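Local structure of NTF2-like nuclease/anti-CRISPR (Clostridia bacterium, 7JTA) at residues A[10-15]-A[22-27]; A[36-41]-A[49-54]. The protein is an anti-CRISPR protein and putative nuclease that relieves DNA torsion in target plasmids and impairs SpyCas9 activity. One frame throughout, in Å; residues are numbered along the deposited sequence.

Contact 1. Residues A[10-15]-A[22-27]; sequences ETRDLA and VIEAIL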
loop_
_atom_site.group_PDB
_atom_site.type_symbol
_atom_site.label_atom_id
_atom_site.label_comp_id
_atom_site.label_asym_id
_atom_site.label_seq_id
_atom_site.Cartn_x
_atom_site.Cartn_y
_atom_site.Cartn_z
ATOM N N GLU A 10 15.166 -4.246 -7.908
ATOM C CA GLU A 10 14.637 -3.386 -8.953
ATOM C C GLU A 10 14.122 -2.108 -8.311
ATOM O O GLU A 10 13.586 -2.139 -7.201
ATOM C CB GLU A 10 13.519 -4.086 -9.731
ATOM C CG GLU A 10 13.062 -3.352 -10.980
ATOM C CD GLU A 10 11.729 -2.651 -10.793
ATOM O OE1 GLU A 10 11.441 -2.203 -9.664
ATOM O OE2 GLU A 10 10.966 -2.550 -11.775
ATOM N N THR A 11 14.303 -0.990 -9.008
ATOM C CA THR A 11 13.746 0.293 -8.611
ATOM C C THR A 11 13.023 0.897 -9.803
ATOM O O THR A 11 13.351 0.602 -10.955
ATOM C CB THR A 11 14.845 1.252 -8.112
ATOM O OG1 THR A 11 15.330 0.813 -6.839
ATOM C CG2 THR A 11 14.323 2.670 -7.983
ATOM N N ARG A 12 12.029 1.738 -9.528
ATOM C CA ARG A 12 11.237 2.282 -10.618
ATOM C C ARG A 12 10.595 3.593 -10.190
ATOM O O ARG A 12 10.099 3.718 -9.069
ATOM C CB ARG A 12 10.170 1.293 -11.088
ATOM C CG ARG A 12 9.651 1.610 -12.469
ATOM C CD ARG A 12 9.198 0.361 -13.172
ATOM N NE ARG A 12 8.155 -0.305 -12.407
ATOM C CZ ARG A 12 6.863 -0.022 -12.522
ATOM N NH1 ARG A 12 6.466 0.910 -13.380
ATOM N NH2 ARG A 12 5.969 -0.667 -11.784
ATOM N N ASP A 13 10.608 4.559 -11.104
ATOM C CA ASP A 13 10.006 5.871 -10.896
ATOM C C ASP A 13 8.544 5.815 -11.330
ATOM O O ASP A 13 8.248 5.696 -12.523
ATOM C CB ASP A 13 10.787 6.906 -11.695
ATOM C CG ASP A 13 10.420 8.316 -11.350
ATOM O OD1 ASP A 13 11.351 9.142 -11.296
ATOM O OD2 ASP A 13 9.227 8.598 -11.111
ATOM N N LEU A 14 7.627 5.900 -10.363
ATOM C CA LEU A 14 6.204 5.782 -10.662
ATOM C C LEU A 14 5.552 7.123 -10.961
ATOM O O LEU A 14 4.573 7.176 -11.713
ATOM C CB LEU A 14 5.469 5.120 -9.494
ATOM C CG LEU A 14 5.915 3.703 -9.141
ATOM C CD1 LEU A 14 4.974 3.104 -8.113
ATOM C CD2 LEU A 14 6.019 2.830 -10.379
ATOM N N ALA A 15 6.070 8.201 -10.380
ATOM C CA ALA A 15 5.533 9.537 -10.582
ATOM C C ALA A 15 6.576 10.519 -10.085
ATOM O O ALA A 15 7.239 10.263 -9.079
ATOM C CB ALA A 15 4.209 9.731 -9.838
ATOM N N VAL A 22 7.634 9.400 -6.420
ATOM C CA VAL A 22 7.140 8.149 -5.853
ATOM C C VAL A 22 7.983 7.002 -6.397
ATOM O O VAL A 22 7.990 6.747 -7.605
ATOM C CB VAL A 22 5.655 7.936 -6.174
ATOM C CG1 VAL A 22 5.223 6.554 -5.729
ATOM C CG2 VAL A 22 4.818 9.000 -5.492
ATOM N N ILE A 23 8.675 6.296 -5.505
ATOM C CA ILE A 23 9.604 5.234 -5.873
ATOM C C ILE A 23 8.990 3.876 -5.565
ATOM O O ILE A 23 8.274 3.711 -4.572
ATOM C CB ILE A 23 10.949 5.378 -5.135
ATOM C CG1 ILE A 23 11.574 6.747 -5.397
ATOM C CG2 ILE A 23 11.894 4.267 -5.548
ATOM C CD1 ILE A 23 12.824 6.998 -4.586
ATOM N N GLU A 24 9.262 2.909 -6.435
ATOM C CA GLU A 24 8.973 1.503 -6.192
ATOM C C GLU A 24 10.278 0.728 -6.148
ATOM O O GLU A 24 11.176 0.968 -6.959
ATOM C CB GLU A 24 8.086 0.897 -7.269
ATOM C CG GLU A 24 8.315 -0.602 -7.400
ATOM C CD GLU A 24 7.668 -1.196 -8.627
ATOM O OE1 GLU A 24 8.409 -1.614 -9.542
ATOM O OE2 GLU A 24 6.422 -1.220 -8.688
ATOM N N ALA A 25 10.384 -0.196 -5.197
ATOM C CA ALA A 25 11.513 -1.110 -5.133
ATOM C C ALA A 25 10.989 -2.526 -4.966
ATOM O O ALA A 25 9.975 -2.744 -4.299
ATOM C CB ALA A 25 12.469 -0.751 -3.990
ATOM N N ILE A 26 11.673 -3.482 -5.586
ATOM C CA ILE A 26 11.421 -4.897 -5.355
ATOM C C ILE A 26 12.523 -5.405 -4.441
ATOM O O ILE A 26 13.700 -5.394 -4.816
ATOM C CB ILE A 26 11.385 -5.689 -6.667
ATOM C CG1 ILE A 26 10.299 -5.140 -7.592
ATOM C CG2 ILE A 26 11.134 -7.156 -6.376
ATOM C CD1 ILE A 26 8.938 -5.033 -6.949
ATOM N N LEU A 27 12.150 -5.827 -3.238
ATOM C CA LEU A 27 13.095 -6.334 -2.255
ATOM C C LEU A 27 13.011 -7.850 -2.177
ATOM O O LEU A 27 11.932 -8.432 -2.318
ATOM C CB LEU A 27 12.817 -5.727 -0.879
ATOM C CG LEU A 27 12.661 -4.206 -0.851
ATOM C CD1 LEU A 27 12.513 -3.707 0.576
ATOM C CD2 LEU A 27 13.833 -3.526 -1.540
#
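Arg-12 and Glu-24 face each other as a hydrogen-bonded antiparallel pair and join through a salt bridge, Arg-12 NE lying 3.2 Å from Glu-24 OE1. The guanidinium and carboxylate planes stand 71° apart, and NE reaches OE1 from above the carboxylate plane; a weak bond from Arg-12 NH2 to Glu-24 OE2 adds a second link. Glu-10 OE1 comes to 3.1 Å from Glu-24 OE1 without a hydrogen bond, and arginine suits the place because, with a long salt bridge from its NE to Glu-10 OE2 (3.7 Å), it would ease the closeness of two like charges. One guanidinium face lies over Leu-14 CD2, offset toward the rim. The chain of Glu-24 is extended, and Leu-14 CD1 packs on its CB at 3.9 Å. Arg-12 N donates to Glu-24 O (2.8 Å) and Glu-24 N to Arg-12 O (2.9 Å). On the other face of the sheet, the beta-branched Thr-11 and Ile-23 touch through their CG2 methyls (3.8 Å). Farther out, Arg-35 takes Glu-24 OE2 and Ile-59 O of the second subunit takes Arg-12 NH1. The hairpin places 10-15 on an outermost strand of the chain's sheet, while 22-27 continues it toward strand 32-42.

Contact 2. Residues A[36-41]-A[49-54]; sequences QLSVGI and IRIVPI. With NO3 (nitrate ion), chain C; NO3 (nitrate ion), chain E.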
loop_
_atom_site.group_PDB
_atom_site.type_symbol
_atom_site.label_atom_id
_atom_site.label_comp_id
_atom_site.label_asym_id
_atom_site.label_seq_id
_atom_site.Cartn_x
_atom_site.Cartn_y
_atom_site.Cartn_z
ATOM N N GLN A 36 7.992 -2.459 -2.280
ATOM C CA GLN A 36 8.016 -1.290 -1.410
ATOM C C GLN A 36 7.727 -0.027 -2.208
ATOM O O GLN A 36 8.359 0.220 -3.240
ATOM C CB GLN A 36 9.367 -1.160 -0.710
ATOM C CG GLN A 36 9.463 0.053 0.205
ATOM C CD GLN A 36 10.730 0.048 1.029
ATOM O OE1 GLN A 36 11.723 0.679 0.667
ATOM N NE2 GLN A 36 10.703 -0.671 2.146
ATOM N N LEU A 37 6.776 0.770 -1.727
ATOM C CA LEU A 37 6.472 2.081 -2.284
ATOM C C LEU A 37 6.993 3.152 -1.335
ATOM O O LEU A 37 6.682 3.127 -0.140
ATOM C CB LEU A 37 4.969 2.247 -2.496
ATOM C CG LEU A 37 4.361 1.295 -3.519
ATOM C CD1 LEU A 37 2.850 1.410 -3.507
ATOM C CD2 LEU A 37 4.913 1.590 -4.902
ATOM N N SER A 38 7.781 4.085 -1.866
ATOM C CA SER A 38 8.366 5.149 -1.065
ATOM C C SER A 38 8.159 6.504 -1.732
ATOM O O SER A 38 7.839 6.599 -2.918
ATOM C CB SER A 38 9.864 4.917 -0.842
ATOM O OG SER A 38 10.125 3.561 -0.530
ATOM N N VAL A 39 8.360 7.555 -0.942
ATOM C CA VAL A 39 8.406 8.928 -1.431
ATOM C C VAL A 39 9.819 9.447 -1.215
ATOM O O VAL A 39 10.331 9.418 -0.089
ATOM C CB VAL A 39 7.386 9.828 -0.721
ATOM C CG1 VAL A 39 7.601 11.264 -1.127
ATOM C CG2 VAL A 39 5.984 9.394 -1.068
ATOM N N GLY A 40 10.453 9.900 -2.289
ATOM C CA GLY A 40 11.762 10.526 -2.215
ATOM C C GLY A 40 11.617 12.040 -2.208
ATOM O O GLY A 40 10.759 12.595 -2.893
ATOM N N ILE A 41 12.446 12.691 -1.399
ATOM C CA ILE A 41 12.439 14.144 -1.261
ATOM C C ILE A 41 13.629 14.699 -2.030
ATOM O O ILE A 41 14.774 14.289 -1.801
ATOM C CB ILE A 41 12.500 14.566 0.216
ATOM C CG1 ILE A 41 11.548 13.716 1.060
ATOM C CG2 ILE A 41 12.161 16.038 0.355
ATOM C CD1 ILE A 41 10.089 13.921 0.739
ATOM N N ILE A 49 17.278 13.535 -1.238
ATOM C CA ILE A 49 17.940 13.763 0.039
ATOM C C ILE A 49 17.336 12.928 1.160
ATOM O O ILE A 49 17.980 12.773 2.209
ATOM C CB ILE A 49 17.922 15.257 0.417
ATOM C CG1 ILE A 49 16.488 15.713 0.693
ATOM C CG2 ILE A 49 18.536 16.092 -0.690
ATOM C CD1 ILE A 49 16.337 17.212 0.841
ATOM N N ARG A 50 16.131 12.396 0.981
ATOM C CA ARG A 50 15.473 11.606 2.009
ATOM C C ARG A 50 14.469 10.684 1.341
ATOM O O ARG A 50 13.743 11.102 0.437
ATOM C CB ARG A 50 14.765 12.502 3.033
ATOM C CG ARG A 50 14.114 11.742 4.178
ATOM C CD ARG A 50 13.296 12.660 5.077
ATOM N NE ARG A 50 12.768 11.942 6.235
ATOM C CZ ARG A 50 11.809 12.398 7.034
ATOM N NH1 ARG A 50 11.249 13.581 6.810
ATOM N NH2 ARG A 50 11.400 11.665 8.061
ATOM N N ILE A 51 14.438 9.432 1.787
ATOM C CA ILE A 51 13.451 8.451 1.354
ATOM C C ILE A 51 12.512 8.189 2.521
ATOM O O ILE A 51 12.966 7.896 3.634
ATOM C CB ILE A 51 14.112 7.142 0.884
ATOM C CG1 ILE A 51 15.085 7.398 -0.270
ATOM C CG2 ILE A 51 13.055 6.125 0.466
ATOM C CD1 ILE A 51 14.424 7.480 -1.625
ATOM N N VAL A 52 11.214 8.286 2.274
ATOM C CA VAL A 52 10.199 8.035 3.284
ATOM C C VAL A 52 9.400 6.816 2.851
ATOM O O VAL A 52 8.460 6.927 2.064
ATOM C CB VAL A 52 9.282 9.256 3.477
ATOM C CG1 VAL A 52 8.144 8.919 4.426
ATOM C CG2 VAL A 52 10.085 10.441 3.983
ATOM N N PRO A 53 9.730 5.633 3.365
ATOM C CA PRO A 53 8.972 4.434 2.991
ATOM C C PRO A 53 7.515 4.558 3.404
ATOM O O PRO A 53 7.195 5.031 4.496
ATOM C CB PRO A 53 9.686 3.308 3.748
ATOM C CG PRO A 53 11.047 3.848 4.035
ATOM C CD PRO A 53 10.860 5.316 4.251
ATOM N N ILE A 54 6.626 4.149 2.506
ATOM C CA ILE A 54 5.195 4.259 2.719
ATOM C C ILE A 54 4.559 2.902 2.984
ATOM O O ILE A 54 3.719 2.774 3.876
ATOM C CB ILE A 54 4.506 4.961 1.529
ATOM C CG1 ILE A 54 5.010 6.398 1.386
ATOM C CG2 ILE A 54 2.992 4.919 1.693
ATOM C CD1 ILE A 54 4.283 7.170 0.315
HETATM N N NO3 C . 8.590 13.496 9.020
HETATM O O1 NO3 C . 9.191 13.503 7.906
HETATM O O2 NO3 C . 9.184 13.051 10.048
HETATM O O3 NO3 C . 7.402 13.934 9.102
HETATM N N NO3 E . 14.434 1.993 -1.239
HETATM O O1 NO3 E . 13.301 2.534 -1.077
HETATM O O2 NO3 E . 15.318 2.553 -1.953
HETATM O O3 NO3 E . 14.684 0.887 -0.681
#
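Arg-50 and Ile-41 run alongside each other in the same direction, with Arg-50 CB 4.0 Å from Ile-41 CG1; beyond this apolar stem CG is anti to the backbone N (chi1 -177°), and a chain extended as far as NE leads the flat guanidinium away from 36-41. One face of that group carries Val-52 CG2, 3.8 Å above the plane and offset toward the rim. At the edge sits a nitrate ion, its N in the guanidinium plane, and Arg-50 NH2 gives weak bonds to its O1 and O2. The ion probably came from the crystallisation liquor, and the very short approach of its O1 to NH1 is doubtful.

On the opposite face of the sheet, Ser-38 CB meets Ile-51 CG2 at 3.7 Å. Ile-51 CD1 lies 4.1 Å from Gly-40 CA, over the bare backbone. A second nitrate has O1 3.0 Å from Gln-36 OE1 and accepts a weak bond from Ser-38 OG, while Gln-36 NE2 is engaged by Thr-56. The backbones are laced by reciprocal bonds between Val-39 and Val-52, and at one end Ile-49 N reaches Ile-41 O at 2.7 Å. Pro-53 suits a non-hydrogen-bonded pair with Ser-38, where no N-H has to be given across the hairpin.

Val-39 packs on Val-39 of the third subunit, and Pro-53 O accepts a bond from Tyr-34 of the fourth. Within the chain, 36-41 is flanked by strand 20-29 on one side and by the outermost strand 48-58 on the other.

How the contacts relate
Contacts 1 and 2 are successive hairpins of one four-stranded antiparallel meander, their centres 10 Å apart, and the first hairpin is complete before the second begins. Strands 20-29 and 32-42 make the seam: Ile-23 N lies 2.7 Å from Ser-38 O and Gln-36 N 2.8 Å from Ala-25 O, both probable hydrogen bonds. On each face a pair of side chains reaches over an intervening strand. Ile-23 CD1 meets Ile-51 CD1 at 3.4 Å across strand 32-42, and Leu-14 CD1 meets Leu-37 CD2 at 3.6 Å across strand 20-29, on the face of the Arg-12 and Glu-24 salt bridge. At contact 1 the side chain of Thr-11 is about 3 Å (nearest atoms) from a further bound nitrate ion, probably from the crystallisation liquor.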